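Local coordinates for protein putative modification methylase (Thermus thermophilus, PDB 2ZIG) that probably transfers a methyl group from S-adenosylmethionine to the exocyclic N4 of cytosine in DNA, as a member of the N4/N6 DNA methyltransferase family, at residues A244-T248 against L272-R276; L250-R255 against R276-V281. All coordinates share one frame; numbering follows the deposited sequence.

Contact 1: A244-T248 against L272-R276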
loop_
_atom_site.group_PDB
_atom_site.type_symbol
_atom_site.label_atom_id
_atom_site.label_comp_id
_atom_site.label_asym_id
_atom_site.label_seq_id
_atom_site.Cartn_x
_atom_site.Cartn_y
_atom_site.Cartn_z
ATOM N N ALA B 244 7.855 -12.438 -17.513
ATOM C CA ALA B 244 8.207 -11.541 -18.611
ATOM C C ALA B 244 7.164 -11.080 -19.632
ATOM O O ALA B 244 7.295 -9.985 -20.181
ATOM C CB ALA B 244 9.413 -12.110 -19.345
ATOM N N GLY B 245 6.144 -11.888 -19.904
ATOM C CA GLY B 245 5.155 -11.471 -20.882
ATOM C C GLY B 245 5.868 -11.094 -22.170
ATOM O O GLY B 245 6.713 -11.860 -22.649
ATOM N N THR B 246 5.561 -9.926 -22.731
ATOM C CA THR B 246 6.217 -9.514 -23.964
ATOM C C THR B 246 7.624 -8.960 -23.756
ATOM O O THR B 246 8.219 -8.400 -24.681
ATOM C CB THR B 246 5.386 -8.492 -24.744
ATOM O OG1 THR B 246 4.980 -7.437 -23.868
ATOM C CG2 THR B 246 4.167 -9.165 -25.354
ATOM N N GLY B 247 8.141 -9.111 -22.536
ATOM C CA GLY B 247 9.503 -8.691 -22.239
ATOM C C GLY B 247 9.847 -7.244 -21.929
ATOM O O GLY B 247 10.999 -6.842 -22.099
ATOM N N THR B 248 8.879 -6.469 -21.453
ATOM C CA THR B 248 9.116 -5.070 -21.124
ATOM C C THR B 248 10.373 -4.911 -20.273
ATOM O O THR B 248 11.253 -4.100 -20.585
ATOM C CB THR B 248 7.929 -4.475 -20.344
ATOM O OG1 THR B 248 6.720 -4.741 -21.057
ATOM C CG2 THR B 248 8.089 -2.967 -20.184
ATOM N N LEU B 272 6.629 -13.207 -28.970
ATOM C CA LEU B 272 6.307 -11.806 -29.178
ATOM C C LEU B 272 7.428 -11.007 -28.523
ATOM O O LEU B 272 7.882 -9.990 -29.050
ATOM C CB LEU B 272 4.959 -11.467 -28.537
ATOM C CG LEU B 272 3.725 -12.094 -29.199
ATOM C CD1 LEU B 272 2.479 -11.696 -28.430
ATOM C CD2 LEU B 272 3.619 -11.633 -30.652
ATOM N N ALA B 273 7.875 -11.495 -27.374
ATOM C CA ALA B 273 8.949 -10.860 -26.628
ATOM C C ALA B 273 10.213 -10.753 -27.474
ATOM O O ALA B 273 10.824 -9.686 -27.557
ATOM C CB ALA B 273 9.238 -11.657 -25.366
ATOM N N LYS B 274 10.605 -11.863 -28.092
ATOM C CA LYS B 274 11.796 -11.893 -28.936
ATOM C C LYS B 274 11.708 -10.893 -30.077
ATOM O O LYS B 274 12.687 -10.214 -30.380
ATOM C CB LYS B 274 12.017 -13.290 -29.524
ATOM C CG LYS B 274 12.955 -13.287 -30.723
ATOM C CD LYS B 274 13.267 -14.692 -31.242
ATOM C CE LYS B 274 14.152 -15.461 -30.272
ATOM N NZ LYS B 274 14.785 -16.654 -30.908
ATOM N N GLU B 275 10.541 -10.820 -30.717
ATOM C CA GLU B 275 10.323 -9.898 -31.834
ATOM C C GLU B 275 10.316 -8.445 -31.356
ATOM O O GLU B 275 10.872 -7.558 -32.003
ATOM C CB GLU B 275 8.998 -10.232 -32.541
ATOM C CG GLU B 275 8.992 -11.602 -33.258
ATOM C CD GLU B 275 7.607 -12.044 -33.731
ATOM O OE1 GLU B 275 7.491 -13.165 -34.262
ATOM O OE2 GLU B 275 6.630 -11.283 -33.575
ATOM N N ARG B 276 9.683 -8.210 -30.213
ATOM C CA ARG B 276 9.602 -6.872 -29.649
ATOM C C ARG B 276 11.003 -6.425 -29.236
ATOM O O ARG B 276 11.431 -5.313 -29.545
ATOM C CB ARG B 276 8.666 -6.868 -28.429
ATOM C CG ARG B 276 8.393 -5.486 -27.873
ATOM C CD ARG B 276 7.640 -5.522 -26.542
ATOM N NE ARG B 276 7.632 -4.202 -25.917
ATOM C CZ ARG B 276 7.131 -3.935 -24.716
ATOM N NH1 ARG B 276 7.177 -2.695 -24.245
ATOM N NH2 ARG B 276 6.586 -4.897 -23.984
HETATM O O HOH W 1 5.404 -2.003 -22.208
#
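Arg276 reaches from helix 267-280 to the loop 244-248 and binds two threonine hydroxyls through one nitrogen. Its NH2 donates to Thr248 OG1 at 2.9 Å, with 141° at the hydrogen and the oxygen tilted from the guanidinium plane; a weak bond, bent to 127°, runs from the same NH2 to Thr246 OG1 at 3.0 Å. A water joins the group, accepting from Arg276 NH1 at 2.8 Å and hydrogen-bonded to Thr248 OG1. The arginine spans the gap because CG stands anti to the backbone N (chi1 -173°) and the chain stays extended as far as NE. Thr246 turns its hydroxyl between its own N and carbonyl carbon, which presents OG1 to the guanidinium and places CG2 against Leu272, whose CB is 4.0 Å from that methyl.

Closer to the helix, backbone and small side chains meet. The carbonyl O of Thr246 receives a CA-H...O contact from Ala273 CA at 3.2 Å and also lies 3.5 Å from Arg276 CD. The methyl of Ala273 packs against Gly245 O, 3.7 Å away. Gly247, with no side chain, lets Ala273 CB come to 4.0 Å from its N.

Gly247 is the N-cap of helix 248-255, and Gly245 N is hydrogen-bonded to Glu264 at the end of the next strand. Thr246, Thr248 and Glu264 all bind S-adenosylmethionine in this protein, although this chain is without it. The turn is the glycine-rich cofactor loop between strand and helix of a Rossmann-like methyltransferase, here held to helix 267-280 by Arg276.

Contact 2: L250-R255 against R276-V281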
loop_
_atom_site.group_PDB
_atom_site.type_symbol
_atom_site.label_atom_id
_atom_site.label_comp_id
_atom_site.label_asym_id
_atom_site.label_seq_id
_atom_site.Cartn_x
_atom_site.Cartn_y
_atom_site.Cartn_z
ATOM N N LEU B 250 12.888 -7.057 -19.782
ATOM C CA LEU B 250 14.088 -7.528 -20.471
ATOM C C LEU B 250 14.569 -6.404 -21.385
ATOM O O LEU B 250 15.752 -6.113 -21.460
ATOM C CB LEU B 250 13.756 -8.769 -21.314
ATOM C CG LEU B 250 13.688 -10.173 -20.686
ATOM C CD1 LEU B 250 13.494 -10.118 -19.191
ATOM C CD2 LEU B 250 12.563 -10.947 -21.354
ATOM N N ILE B 251 13.632 -5.773 -22.079
ATOM C CA ILE B 251 13.944 -4.677 -22.990
ATOM C C ILE B 251 14.544 -3.484 -22.248
ATOM O O ILE B 251 15.559 -2.938 -22.671
ATOM C CB ILE B 251 12.677 -4.246 -23.744
ATOM C CG1 ILE B 251 12.240 -5.385 -24.668
ATOM C CG2 ILE B 251 12.920 -2.969 -24.522
ATOM C CD1 ILE B 251 10.926 -5.121 -25.382
ATOM N N ALA B 252 13.915 -3.091 -21.141
ATOM C CA ALA B 252 14.391 -1.973 -20.330
ATOM C C ALA B 252 15.803 -2.273 -19.845
ATOM O O ALA B 252 16.668 -1.410 -19.856
ATOM C CB ALA B 252 13.470 -1.752 -19.136
ATOM N N ALA B 253 16.033 -3.506 -19.422
ATOM C CA ALA B 253 17.349 -3.910 -18.934
ATOM C C ALA B 253 18.419 -3.807 -20.026
ATOM O O ALA B 253 19.457 -3.171 -19.841
ATOM C CB ALA B 253 17.281 -5.334 -18.406
ATOM N N ALA B 254 18.158 -4.422 -21.171
ATOM C CA ALA B 254 19.114 -4.403 -22.270
ATOM C C ALA B 254 19.391 -3.005 -22.823
ATOM O O ALA B 254 20.522 -2.694 -23.195
ATOM C CB ALA B 254 18.637 -5.314 -23.380
ATOM N N ARG B 255 18.370 -2.159 -22.883
ATOM C CA ARG B 255 18.570 -0.808 -23.408
ATOM C C ARG B 255 19.506 -0.008 -22.518
ATOM O O ARG B 255 20.104 0.963 -22.967
ATOM C CB ARG B 255 17.238 -0.070 -23.538
ATOM C CG ARG B 255 16.339 -0.583 -24.649
ATOM C CD ARG B 255 14.945 -0.001 -24.499
ATOM N NE ARG B 255 14.930 1.452 -24.618
ATOM C CZ ARG B 255 14.961 2.098 -25.778
ATOM N NH1 ARG B 255 14.945 3.427 -25.814
ATOM N NH2 ARG B 255 14.997 1.409 -26.910
ATOM N N ARG B 276 9.683 -8.210 -30.213
ATOM C CA ARG B 276 9.602 -6.872 -29.649
ATOM C C ARG B 276 11.003 -6.425 -29.236
ATOM O O ARG B 276 11.431 -5.313 -29.545
ATOM C CB ARG B 276 8.666 -6.868 -28.429
ATOM C CG ARG B 276 8.393 -5.486 -27.873
ATOM C CD ARG B 276 7.640 -5.522 -26.542
ATOM N NE ARG B 276 7.632 -4.202 -25.917
ATOM C CZ ARG B 276 7.131 -3.935 -24.716
ATOM N NH1 ARG B 276 7.177 -2.695 -24.245
ATOM N NH2 ARG B 276 6.586 -4.897 -23.984
ATOM N N PHE B 277 11.712 -7.312 -28.546
ATOM C CA PHE B 277 13.060 -7.045 -28.067
ATOM C C PHE B 277 13.952 -6.586 -29.212
ATOM O O PHE B 277 14.619 -5.555 -29.117
ATOM C CB PHE B 277 13.639 -8.316 -27.447
ATOM C CG PHE B 277 14.969 -8.123 -26.765
ATOM C CD1 PHE B 277 15.037 -7.927 -25.389
ATOM C CD2 PHE B 277 16.154 -8.197 -27.490
ATOM C CE1 PHE B 277 16.265 -7.818 -24.739
ATOM C CE2 PHE B 277 17.392 -8.089 -26.855
ATOM C CZ PHE B 277 17.449 -7.899 -25.472
ATOM N N ALA B 278 13.958 -7.358 -30.295
ATOM C CA ALA B 278 14.776 -7.040 -31.459
ATOM C C ALA B 278 14.304 -5.754 -32.123
ATOM O O ALA B 278 15.000 -5.182 -32.956
ATOM C CB ALA B 278 14.736 -8.200 -32.463
ATOM N N ARG B 279 13.119 -5.302 -31.743
ATOM C CA ARG B 279 12.543 -4.092 -32.304
ATOM C C ARG B 279 12.952 -2.889 -31.452
ATOM O O ARG B 279 13.213 -1.804 -31.970
ATOM C CB ARG B 279 11.018 -4.240 -32.313
ATOM C CG ARG B 279 10.267 -3.457 -33.372
ATOM C CD ARG B 279 8.766 -3.720 -33.229
ATOM N NE ARG B 279 8.454 -5.145 -33.329
ATOM C CZ ARG B 279 7.539 -5.774 -32.597
ATOM N NH1 ARG B 279 7.336 -7.073 -32.770
ATOM N NH2 ARG B 279 6.835 -5.116 -31.684
ATOM N N GLU B 280 13.038 -3.103 -30.142
ATOM C CA GLU B 280 13.377 -2.036 -29.199
ATOM C C GLU B 280 14.834 -2.029 -28.727
ATOM O O GLU B 280 15.278 -1.059 -28.120
ATOM C CB GLU B 280 12.476 -2.140 -27.963
ATOM C CG GLU B 280 11.037 -2.538 -28.258
ATOM C CD GLU B 280 10.166 -1.378 -28.683
ATOM O OE1 GLU B 280 10.577 -0.607 -29.576
ATOM O OE2 GLU B 280 9.057 -1.242 -28.128
ATOM N N VAL B 281 15.580 -3.097 -28.983
ATOM C CA VAL B 281 16.961 -3.152 -28.524
ATOM C C VAL B 281 17.966 -3.223 -29.656
ATOM O O VAL B 281 18.371 -4.308 -30.069
ATOM C CB VAL B 281 17.208 -4.360 -27.609
ATOM C CG1 VAL B 281 18.611 -4.284 -27.030
ATOM C CG2 VAL B 281 16.170 -4.407 -26.507
#
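Ile251 and Phe277 form the apolar centre where helix 248-255 packs on helix 267-280, two neighbouring helices of the Rossmann-like α/β fold, running roughly parallel at 31° with their axes 9.8 Å apart. Ile251 CG1 lies 3.8 Å from Phe277 CD1, the two side chains passing in opposite directions. With CG1 beside the backbone N (chi1 -67°) and CG2 anti to it, Ile251 sends the CG2 methyl to Glu280 CB, 3.6 Å away, and to Val281, while CD1 comes over one face of the Arg276 guanidinium, 3.5 Å from NE; NH2 anchors that guanidinium to Thr248. Cut back to alanine, Ile251 would lose CG1, CG2 and CD1, which is likely to leave a gap beside Phe277 and Glu280 and uncover this guanidinium face.

Ala254 CB fits against the far end of the ring, 3.5 Å from Phe277 CZ, and touches Val281 CG1. Val281, the first residue past the helical backbone angles, sets CG2 over the centre of one Phe277 ring face, 3.6 Å above the plane. Beyond Phe277, His22 of strand 22-26 meets the ring obliquely.

At the polar edge Arg255 has its NE in a salt bridge with Glu226 of helix 222-232, which probably helps steady the guanidinium. Its NH2 donates to Glu280 O at 2.8 Å, in the plane of both carbonyl and guanidinium, with a C=O...donor angle of 152°.

In the fold
Contacts 1 and 2 lie side by side, their centres 8 Å apart, and their segments alternate along the chain: 244-248, 250-255, 272-276, 276-281. Both use helix 267-280, its middle turns in contact 1 and its C-terminal end in contact 2; the partners are the loop after strand 238-241 and the helix that follows it, 248-255. Strand 259-264, beside strand 238-241 in the sheet, links the two halves. Arg276 belongs to both contacts, and Ala244 CB packs on Leu250 CD2 at 3.9 Å. The S-adenosylmethionine-binding loop and helix 248-255 thus both rest on helix 267-280.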